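Local coordinates for protein predicted component of a thermophile-specific DNA repair system, contains a RAMP domain (Methanopyrus kandleri, PDB 4N0L) that binds RNA as the Csm3 backbone protein of type III-A CRISPR interference complexes, binds a zinc ion, and may act as an endonuclease, at residues F270-L275 / E334-R339; L251-G256 / Y330-E335; V228-E233 / E239-Y244. All coordinates share one frame; numbering follows the deposited sequence.

Contact 1 (F270-L275 / E334-R339)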
loop_
_atom_site.group_PDB
_atom_site.type_symbol
_atom_site.label_atom_id
_atom_site.label_comp_id
_atom_site.label_asym_id
_atom_site.label_seq_id
_atom_site.Cartn_x
_atom_site.Cartn_y
_atom_site.Cartn_z
ATOM N N PHE A 270 1.963 -11.484 -4.332
ATOM C CA PHE A 270 1.127 -10.593 -5.124
ATOM C C PHE A 270 1.360 -10.844 -6.607
ATOM O O PHE A 270 2.339 -10.371 -7.182
ATOM C CB PHE A 270 1.403 -9.129 -4.776
ATOM C CG PHE A 270 1.046 -8.769 -3.364
ATOM C CD1 PHE A 270 2.006 -8.777 -2.364
ATOM C CD2 PHE A 270 -0.259 -8.433 -3.032
ATOM C CE1 PHE A 270 1.676 -8.450 -1.063
ATOM C CE2 PHE A 270 -0.598 -8.105 -1.731
ATOM C CZ PHE A 270 0.371 -8.113 -0.744
ATOM N N ARG A 271 0.444 -11.578 -7.227
ATOM C CA ARG A 271 0.573 -11.909 -8.638
ATOM C C ARG A 271 -0.161 -10.853 -9.447
ATOM O O ARG A 271 -1.385 -10.872 -9.556
ATOM C CB ARG A 271 0.017 -13.306 -8.923
ATOM C CG ARG A 271 0.831 -14.423 -8.285
ATOM C CD ARG A 271 0.188 -15.788 -8.472
ATOM N NE ARG A 271 1.036 -16.854 -7.944
ATOM C CZ ARG A 271 1.122 -18.075 -8.460
ATOM N NH1 ARG A 271 0.399 -18.407 -9.522
ATOM N NH2 ARG A 271 1.927 -18.974 -7.906
ATOM N N ILE A 272 0.602 -9.919 -10.001
ATOM C CA ILE A 272 0.033 -8.751 -10.654
ATOM C C ILE A 272 0.099 -8.909 -12.166
ATOM O O ILE A 272 1.179 -8.892 -12.759
ATOM C CB ILE A 272 0.760 -7.467 -10.224
ATOM C CG1 ILE A 272 0.682 -7.312 -8.703
ATOM C CG2 ILE A 272 0.167 -6.258 -10.927
ATOM C CD1 ILE A 272 1.593 -6.239 -8.140
ATOM N N ALA A 273 -1.065 -9.067 -12.784
ATOM C CA ALA A 273 -1.146 -9.390 -14.202
ATOM C C ALA A 273 -1.045 -8.155 -15.093
ATOM O O ALA A 273 -0.543 -8.237 -16.216
ATOM C CB ALA A 273 -2.440 -10.135 -14.489
ATOM N N ALA A 274 -1.505 -7.012 -14.596
ATOM C CA ALA A 274 -1.535 -5.811 -15.420
ATOM C C ALA A 274 -1.613 -4.516 -14.621
ATOM O O ALA A 274 -2.153 -4.479 -13.513
ATOM C CB ALA A 274 -2.702 -5.882 -16.391
ATOM N N LEU A 275 -1.055 -3.456 -15.200
ATOM C CA LEU A 275 -1.271 -2.096 -14.715
ATOM C C LEU A 275 -2.217 -1.382 -15.672
ATOM O O LEU A 275 -1.895 -1.195 -16.846
ATOM C CB LEU A 275 0.049 -1.331 -14.598
ATOM C CG LEU A 275 0.875 -1.430 -13.312
ATOM C CD1 LEU A 275 0.873 -2.838 -12.732
ATOM C CD2 LEU A 275 2.297 -0.962 -13.574
ATOM N N GLU A 334 8.507 -6.963 -7.081
ATOM C CA GLU A 334 9.910 -6.633 -7.306
ATOM C C GLU A 334 10.263 -6.673 -8.794
ATOM O O GLU A 334 11.152 -5.953 -9.253
ATOM C CB GLU A 334 10.804 -7.598 -6.524
ATOM C CG GLU A 334 12.292 -7.334 -6.647
ATOM C CD GLU A 334 13.126 -8.422 -5.998
ATOM O OE1 GLU A 334 12.541 -9.432 -5.551
ATOM O OE2 GLU A 334 14.365 -8.267 -5.936
ATOM N N GLU A 335 9.549 -7.498 -9.551
ATOM C CA GLU A 335 9.773 -7.589 -10.989
ATOM C C GLU A 335 9.209 -6.372 -11.719
ATOM O O GLU A 335 9.796 -5.895 -12.690
ATOM C CB GLU A 335 9.162 -8.878 -11.545
ATOM C CG GLU A 335 9.772 -10.139 -10.955
ATOM C CD GLU A 335 9.206 -11.403 -11.567
ATOM O OE1 GLU A 335 7.990 -11.645 -11.421
ATOM O OE2 GLU A 335 9.978 -12.156 -12.196
ATOM N N TRP A 336 8.072 -5.872 -11.248
ATOM C CA TRP A 336 7.503 -4.641 -11.789
ATOM C C TRP A 336 8.432 -3.453 -11.561
ATOM O O TRP A 336 8.552 -2.579 -12.420
ATOM C CB TRP A 336 6.131 -4.359 -11.175
ATOM C CG TRP A 336 5.028 -5.153 -11.802
ATOM C CD1 TRP A 336 4.410 -6.251 -11.280
ATOM C CD2 TRP A 336 4.421 -4.919 -13.078
ATOM N NE1 TRP A 336 3.448 -6.710 -12.147
ATOM C CE2 TRP A 336 3.437 -5.911 -13.261
ATOM C CE3 TRP A 336 4.612 -3.965 -14.085
ATOM C CZ2 TRP A 336 2.645 -5.978 -14.405
ATOM C CZ3 TRP A 336 3.826 -4.033 -15.221
ATOM C CH2 TRP A 336 2.855 -5.032 -15.373
ATOM N N VAL A 337 9.076 -3.422 -10.398
ATOM C CA VAL A 337 10.017 -2.358 -10.066
ATOM C C VAL A 337 11.145 -2.289 -11.088
ATOM O O VAL A 337 11.437 -1.228 -11.637
ATOM C CB VAL A 337 10.632 -2.555 -8.665
ATOM C CG1 VAL A 337 11.786 -1.588 -8.446
ATOM C CG2 VAL A 337 9.580 -2.365 -7.594
ATOM N N GLU A 338 11.754 -3.442 -11.352
ATOM C CA GLU A 338 12.895 -3.542 -12.254
ATOM C C GLU A 338 12.578 -3.060 -13.668
ATOM O O GLU A 338 13.479 -2.704 -14.424
ATOM C CB GLU A 338 13.400 -4.985 -12.298
ATOM C CG GLU A 338 14.234 -5.382 -11.089
ATOM C CD GLU A 338 14.284 -6.883 -10.874
ATOM O OE1 GLU A 338 13.836 -7.632 -11.770
ATOM O OE2 GLU A 338 14.767 -7.314 -9.806
ATOM N N ARG A 339 11.296 -3.044 -14.018
ATOM C CA ARG A 339 10.876 -2.677 -15.366
ATOM C C ARG A 339 10.037 -1.400 -15.383
ATOM O O ARG A 339 9.265 -1.174 -16.314
ATOM C CB ARG A 339 10.085 -3.824 -15.995
ATOM C CG ARG A 339 10.916 -5.064 -16.266
ATOM C CD ARG A 339 10.048 -6.309 -16.353
ATOM N NE ARG A 339 10.850 -7.520 -16.510
ATOM C CZ ARG A 339 11.484 -8.132 -15.514
ATOM N NH1 ARG A 339 11.412 -7.647 -14.282
ATOM N NH2 ARG A 339 12.193 -9.227 -15.751
#
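Trp336 turns its CG anti to its own carbonyl carbon (chi1 -80°), a torsion that directs the indole from helix 333-338 toward strand 268-278, where Leu275, its CG likewise anti to the carbonyl carbon, extends to meet it from the opposite direction. Leu275 CD1 lies over one face of the six-membered ring in a CH-pi contact, 3.8 Å from the centroid and almost on the ring normal, while Leu275 CD2 packs 3.8 Å from Trp336 CZ3. At the indole edge, Trp336 NE1 donates to Ile272 O over 3.2 Å. The acceptor lies in the indole plane, but the N-H comes from above the carbonyl plane and the bond is somewhat bent (149°). The Ile272 side chain crosses that of Trp336 at a slant, with CB 3.4 Å and CG2 3.5 Å from Trp336 NE1, displaced from the indole plane to the side where Leu275 lies. The one polar atom of the buried indole is thus paired with a backbone acceptor while Leu275 covers one face of its six-membered ring. Next along the strand, Ala273 and Ala274 form a classic beta bulge opposite Val11 of strand 7-16. Met246 of helix 238-255 touches both Ile272 and Trp336, joining that helix to the contact.

Contact 2 (L251-G256 / Y330-E335)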
loop_
_atom_site.group_PDB
_atom_site.type_symbol
_atom_site.label_atom_id
_atom_site.label_comp_id
_atom_site.label_asym_id
_atom_site.label_seq_id
_atom_site.Cartn_x
_atom_site.Cartn_y
_atom_site.Cartn_z
ATOM N N LEU A 251 7.631 -6.062 0.581
ATOM C CA LEU A 251 7.854 -6.168 2.019
ATOM C C LEU A 251 6.795 -7.034 2.690
ATOM O O LEU A 251 7.097 -7.805 3.602
ATOM C CB LEU A 251 7.873 -4.782 2.658
ATOM C CG LEU A 251 9.067 -3.902 2.292
ATOM C CD1 LEU A 251 8.829 -2.475 2.744
ATOM C CD2 LEU A 251 10.348 -4.456 2.898
ATOM N N VAL A 252 5.549 -6.888 2.246
ATOM C CA VAL A 252 4.452 -7.700 2.759
ATOM C C VAL A 252 4.678 -9.174 2.405
ATOM O O VAL A 252 4.389 -10.066 3.205
ATOM C CB VAL A 252 3.092 -7.218 2.214
ATOM C CG1 VAL A 252 1.975 -8.145 2.664
ATOM C CG2 VAL A 252 2.810 -5.803 2.693
ATOM N N GLU A 253 5.197 -9.424 1.206
ATOM C CA GLU A 253 5.569 -10.779 0.798
ATOM C C GLU A 253 6.632 -11.364 1.730
ATOM O O GLU A 253 6.508 -12.497 2.189
ATOM C CB GLU A 253 6.073 -10.800 -0.651
ATOM C CG GLU A 253 4.999 -10.470 -1.687
ATOM C CD GLU A 253 5.502 -10.558 -3.123
ATOM O OE1 GLU A 253 6.723 -10.417 -3.342
ATOM O OE2 GLU A 253 4.671 -10.755 -4.035
ATOM N N ASP A 254 7.667 -10.577 2.016
ATOM C CA ASP A 254 8.791 -11.041 2.828
ATOM C C ASP A 254 8.457 -11.198 4.311
ATOM O O ASP A 254 9.056 -12.021 5.002
ATOM C CB ASP A 254 9.977 -10.079 2.695
ATOM C CG ASP A 254 10.626 -10.131 1.327
ATOM O OD1 ASP A 254 11.397 -9.201 1.009
ATOM O OD2 ASP A 254 10.363 -11.086 0.567
ATOM N N GLN A 255 7.512 -10.404 4.805
ATOM C CA GLN A 255 7.267 -10.354 6.243
ATOM C C GLN A 255 5.850 -10.769 6.650
ATOM O O GLN A 255 5.556 -10.872 7.840
ATOM C CB GLN A 255 7.568 -8.944 6.765
ATOM C CG GLN A 255 9.059 -8.617 6.820
ATOM C CD GLN A 255 9.333 -7.159 7.145
ATOM O OE1 GLN A 255 9.666 -6.365 6.264
ATOM N NE2 GLN A 255 9.202 -6.802 8.419
ATOM N N GLY A 256 4.977 -11.003 5.675
ATOM C CA GLY A 256 3.631 -11.478 5.961
ATOM C C GLY A 256 2.584 -10.376 6.007
ATOM O O GLY A 256 2.890 -9.238 6.373
ATOM N N TYR A 330 1.957 -13.023 -15.144
ATOM C CA TYR A 330 1.990 -12.023 -14.084
ATOM C C TYR A 330 3.431 -11.679 -13.729
ATOM O O TYR A 330 4.345 -12.457 -13.995
ATOM C CB TYR A 330 1.246 -12.526 -12.842
ATOM C CG TYR A 330 1.948 -13.654 -12.107
ATOM C CD1 TYR A 330 2.921 -13.391 -11.146
ATOM C CD2 TYR A 330 1.647 -14.982 -12.386
ATOM C CE1 TYR A 330 3.569 -14.418 -10.482
ATOM C CE2 TYR A 330 2.290 -16.018 -11.724
ATOM C CZ TYR A 330 3.249 -15.729 -10.775
ATOM O OH TYR A 330 3.886 -16.755 -10.117
ATOM N N LEU A 331 3.635 -10.514 -13.122
ATOM C CA LEU A 331 4.930 -10.189 -12.537
ATOM C C LEU A 331 4.761 -9.929 -11.047
ATOM O O LEU A 331 3.739 -9.403 -10.608
ATOM C CB LEU A 331 5.566 -8.978 -13.226
ATOM C CG LEU A 331 5.918 -9.126 -14.709
ATOM C CD1 LEU A 331 6.523 -7.842 -15.257
ATOM C CD2 LEU A 331 6.861 -10.302 -14.924
ATOM N N ARG A 332 5.766 -10.313 -10.270
ATOM C CA ARG A 332 5.769 -10.050 -8.841
ATOM C C ARG A 332 6.159 -8.586 -8.622
ATOM O O ARG A 332 6.749 -7.976 -9.516
ATOM C CB ARG A 332 6.726 -11.009 -8.126
ATOM C CG ARG A 332 6.285 -12.469 -8.196
ATOM C CD ARG A 332 5.290 -12.820 -7.098
ATOM N NE ARG A 332 5.873 -12.710 -5.764
ATOM C CZ ARG A 332 6.479 -13.709 -5.128
ATOM N NH1 ARG A 332 6.981 -13.518 -3.916
ATOM N NH2 ARG A 332 6.584 -14.898 -5.706
ATOM N N PRO A 333 5.814 -8.012 -7.451
ATOM C CA PRO A 333 6.099 -6.601 -7.155
ATOM C C PRO A 333 7.525 -6.171 -7.498
ATOM O O PRO A 333 7.714 -5.145 -8.151
ATOM C CB PRO A 333 5.859 -6.514 -5.647
ATOM C CG PRO A 333 4.803 -7.520 -5.397
ATOM C CD PRO A 333 5.070 -8.655 -6.350
ATOM N N GLU A 334 8.507 -6.963 -7.081
ATOM C CA GLU A 334 9.910 -6.633 -7.306
ATOM C C GLU A 334 10.263 -6.673 -8.794
ATOM O O GLU A 334 11.152 -5.953 -9.253
ATOM C CB GLU A 334 10.804 -7.598 -6.524
ATOM C CG GLU A 334 12.292 -7.334 -6.647
ATOM C CD GLU A 334 13.126 -8.422 -5.998
ATOM O OE1 GLU A 334 12.541 -9.432 -5.551
ATOM O OE2 GLU A 334 14.365 -8.267 -5.936
ATOM N N GLU A 335 9.549 -7.498 -9.551
ATOM C CA GLU A 335 9.773 -7.589 -10.989
ATOM C C GLU A 335 9.209 -6.372 -11.719
ATOM O O GLU A 335 9.796 -5.895 -12.690
ATOM C CB GLU A 335 9.162 -8.878 -11.545
ATOM C CG GLU A 335 9.772 -10.139 -10.955
ATOM C CD GLU A 335 9.206 -11.403 -11.567
ATOM O OE1 GLU A 335 7.990 -11.645 -11.421
ATOM O OE2 GLU A 335 9.978 -12.156 -12.196
HETATM O O HOH W 1 8.233 -9.314 -5.483
#
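Glu253, in the last turn of helix 238-255, meets Arg332 and Pro333 at the start of helix 333-338. Just before it, Val252 touches Phe270 of strand 268-278 and Leu61 of helix 51-69. The Glu253 chain is extended beyond CG, which carries its carboxylate across to the other segment. There Arg332 grips it side-on with two nitrogens, one to each oxygen: Arg332 NE lies 2.9 Å from Glu253 OE2, and Arg332 NH1 lies 3.2 Å from Glu253 OE1. The guanidinium and carboxylate planes stand 79° apart, so this is not the coplanar form of the bidentate salt bridge; both nitrogens come from above the carboxylate plane, although OE1 itself lies in the plane of the guanidinium. Arg332 bends at chi2 (-85°) and again at chi3, which presents the NE/NH1 edge of the guanidinium to the glutamate. Pro333 CD packs 3.2 Å from Glu253 OE2, which also accepts a hydrogen bond from Phe270 N. A water donates to Glu253 OE1 at 2.8 Å and accepts from Glu334 N, in the first turn of helix 333-338. Farther along the first segment, the helix ends at Gly256, which has positive phi. On the other segment Arg332 is the N-cap residue, and Arg332 N donates to Glu335 OE1 (2.8 Å), on the anti lone pair and nearly straight. A buried carboxylate that receives an arginine, a backbone N-H and a water is probably held as the anion, and the helix start, reached through the water at Glu334 N, may favour that charge a little further.

Contact 3 (V228-E233 / E239-Y244)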
loop_
_atom_site.group_PDB
_atom_site.type_symbol
_atom_site.label_atom_id
_atom_site.label_comp_id
_atom_site.label_asym_id
_atom_site.label_seq_id
_atom_site.Cartn_x
_atom_site.Cartn_y
_atom_site.Cartn_z
ATOM N N VAL A 228 -5.714 -2.816 -6.778
ATOM C CA VAL A 228 -5.123 -1.685 -6.077
ATOM C C VAL A 228 -5.182 -0.456 -6.975
ATOM O O VAL A 228 -4.654 -0.469 -8.087
ATOM C CB VAL A 228 -3.664 -1.966 -5.670
ATOM C CG1 VAL A 228 -3.122 -0.837 -4.809
ATOM C CG2 VAL A 228 -3.562 -3.292 -4.932
ATOM N N VAL A 229 -5.824 0.605 -6.493
ATOM C CA VAL A 229 -5.995 1.813 -7.293
ATOM C C VAL A 229 -5.077 2.931 -6.808
ATOM O O VAL A 229 -5.144 3.344 -5.651
ATOM C CB VAL A 229 -7.455 2.319 -7.260
ATOM C CG1 VAL A 229 -7.620 3.509 -8.194
ATOM C CG2 VAL A 229 -8.419 1.207 -7.642
ATOM N N TYR A 230 -4.216 3.409 -7.700
ATOM C CA TYR A 230 -3.338 4.535 -7.403
ATOM C C TYR A 230 -3.813 5.798 -8.116
ATOM O O TYR A 230 -3.977 5.805 -9.337
ATOM C CB TYR A 230 -1.894 4.213 -7.799
ATOM C CG TYR A 230 -0.967 5.412 -7.788
ATOM C CD1 TYR A 230 -0.713 6.135 -8.948
ATOM C CD2 TYR A 230 -0.337 5.815 -6.617
ATOM C CE1 TYR A 230 0.136 7.229 -8.939
ATOM C CE2 TYR A 230 0.511 6.904 -6.599
ATOM C CZ TYR A 230 0.745 7.607 -7.762
ATOM O OH TYR A 230 1.591 8.693 -7.744
ATOM N N ARG A 231 -4.027 6.866 -7.354
ATOM C CA ARG A 231 -4.459 8.133 -7.935
ATOM C C ARG A 231 -3.265 8.985 -8.353
ATOM O O ARG A 231 -2.464 9.404 -7.517
ATOM C CB ARG A 231 -5.335 8.909 -6.951
ATOM C CG ARG A 231 -6.602 8.181 -6.531
ATOM C CD ARG A 231 -7.462 9.028 -5.598
ATOM N NE ARG A 231 -6.752 9.417 -4.380
ATOM C CZ ARG A 231 -6.149 10.589 -4.207
ATOM N NH1 ARG A 231 -6.164 11.493 -5.179
ATOM N NH2 ARG A 231 -5.528 10.860 -3.067
ATOM N N VAL A 232 -3.149 9.235 -9.652
ATOM C CA VAL A 232 -2.078 10.076 -10.168
ATOM C C VAL A 232 -2.363 11.533 -9.817
ATOM O O VAL A 232 -3.371 12.095 -10.242
ATOM C CB VAL A 232 -1.922 9.931 -11.696
ATOM C CG1 VAL A 232 -0.821 10.850 -12.209
ATOM C CG2 VAL A 232 -1.644 8.483 -12.069
ATOM N N GLU A 233 -1.477 12.140 -9.035
ATOM C CA GLU A 233 -1.662 13.523 -8.609
ATOM C C GLU A 233 -0.505 14.389 -9.076
ATOM O O GLU A 233 -0.693 15.541 -9.459
ATOM C CB GLU A 233 -1.787 13.612 -7.088
ATOM C CG GLU A 233 -3.145 13.215 -6.545
ATOM C CD GLU A 233 -3.183 13.211 -5.028
ATOM O OE1 GLU A 233 -2.106 13.305 -4.402
ATOM O OE2 GLU A 233 -4.291 13.117 -4.460
ATOM N N GLU A 239 6.429 7.729 -11.120
ATOM C CA GLU A 239 7.263 6.535 -11.166
ATOM C C GLU A 239 7.787 6.176 -9.782
ATOM O O GLU A 239 7.827 5.001 -9.411
ATOM C CB GLU A 239 8.429 6.722 -12.137
ATOM C CG GLU A 239 9.388 5.547 -12.156
ATOM C CD GLU A 239 10.293 5.550 -13.366
ATOM O OE1 GLU A 239 10.384 6.596 -14.041
ATOM O OE2 GLU A 239 10.909 4.501 -13.646
ATOM N N SER A 240 8.192 7.193 -9.027
ATOM C CA SER A 240 8.710 6.988 -7.681
ATOM C C SER A 240 7.661 6.341 -6.785
ATOM O O SER A 240 7.974 5.433 -6.012
ATOM C CB SER A 240 9.174 8.315 -7.075
ATOM O OG SER A 240 10.588 8.364 -6.981
ATOM N N ASP A 241 6.417 6.800 -6.903
ATOM C CA ASP A 241 5.319 6.250 -6.115
ATOM C C ASP A 241 5.100 4.773 -6.436
ATOM O O ASP A 241 4.925 3.953 -5.532
ATOM C CB ASP A 241 4.025 7.026 -6.367
ATOM C CG ASP A 241 3.968 8.341 -5.606
ATOM O OD1 ASP A 241 4.916 8.646 -4.849
ATOM O OD2 ASP A 241 2.962 9.066 -5.762
ATOM N N LEU A 242 5.117 4.446 -7.724
ATOM C CA LEU A 242 4.931 3.071 -8.172
ATOM C C LEU A 242 6.025 2.167 -7.620
ATOM O O LEU A 242 5.755 1.043 -7.197
ATOM C CB LEU A 242 4.907 2.999 -9.699
ATOM C CG LEU A 242 3.709 3.666 -10.376
ATOM C CD1 LEU A 242 3.754 3.454 -11.881
ATOM C CD2 LEU A 242 2.398 3.157 -9.791
ATOM N N LYS A 243 7.257 2.666 -7.630
ATOM C CA LYS A 243 8.388 1.940 -7.064
ATOM C C LYS A 243 8.170 1.624 -5.593
ATOM O O LYS A 243 8.389 0.498 -5.151
ATOM C CB LYS A 243 9.682 2.738 -7.239
ATOM C CG LYS A 243 10.936 1.952 -6.889
ATOM C CD LYS A 243 11.967 2.823 -6.192
ATOM C CE LYS A 243 12.392 3.983 -7.073
ATOM N NZ LYS A 243 13.172 4.997 -6.315
ATOM N N TYR A 244 7.734 2.627 -4.840
ATOM C CA TYR A 244 7.551 2.475 -3.404
ATOM C C TYR A 244 6.306 1.655 -3.074
ATOM O O TYR A 244 6.304 0.884 -2.116
ATOM C CB TYR A 244 7.488 3.850 -2.735
ATOM C CG TYR A 244 8.789 4.619 -2.843
ATOM C CD1 TYR A 244 10.012 3.969 -2.718
ATOM C CD2 TYR A 244 8.798 5.989 -3.081
ATOM C CE1 TYR A 244 11.204 4.660 -2.818
ATOM C CE2 TYR A 244 9.987 6.689 -3.185
ATOM C CZ TYR A 244 11.187 6.018 -3.053
ATOM O OH TYR A 244 12.376 6.705 -3.154
#
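Tyr230 and Asp241 cross at about a right angle, the phenol ring reaching from the strand and the carboxylate from the helix. Their planes stand 77° apart, and Asp241 OD2 sits in the plane of the ring at its hydroxyl edge. Tyr230 OH donates to Asp241 OD2 over a modelled distance of 2.4 Å, very short for such a bond, and the exact value should be read with caution at this resolution. Asp241 CB lies 3.5 Å from Tyr230 CE2, well out of the ring plane. Tyr230 has CG anti to the backbone N (chi1 168°), which swings the ring off the sheet and toward the helix. In Asp241, CG is instead anti to the carbonyl carbon, and the carboxylate points back at the strand. Strand 223-231 runs directly into helix 238-255 through a short connection, a beta-alpha unit in the RRM-like fold of this RAMP protein, in which helices pack on one face of an antiparallel sheet. Leu242, one residue farther along, contributes a looser apolar contact: its CD2 lies 4.4 Å from Tyr230 CD1, approaching obliquely. The buried carboxylate has further partners, since Arg171 forms a salt bridge to Asp241 OD2 and Arg119 of helix 116-121 one to Asp241 OD1. OD2 is therefore shared by a hydroxyl and a guanidinium, which would be expected to stabilise its negative charge. Arg119 adjoins Cys118, a zinc ligand, and the Asp241 side chain lies about 11 Å from the zinc ion. At the end of the strand, Arg231 NH1 makes a salt bridge to Glu233 OE2 (2.6 Å), with Lys168 and Arg171 both pairing with Glu233 OE1.

How the contacts relate
All three contacts are buried, though contact 2 has a partly exposed arginine at its margin. Contacts 1 and 3 each set a helix against the same antiparallel sheet, on strands 268-278 and 223-231, whereas contact 2 joins the ends of two helices. Helix 333-338 serves contacts 1 and 2, and helix 238-255 serves contacts 2 and 3 at its opposite ends. Chemistry follows place: contact 1 is mainly apolar with one indole hydrogen bond, contact 2 is ionic, and contact 3 pairs a phenol with a carboxylate on the side nearer the zinc site. Contacts 1 and 2 adjoin directly through Ile272 and Leu331; contact 3 touches contact 1 only lightly, between Val337 and Lys243.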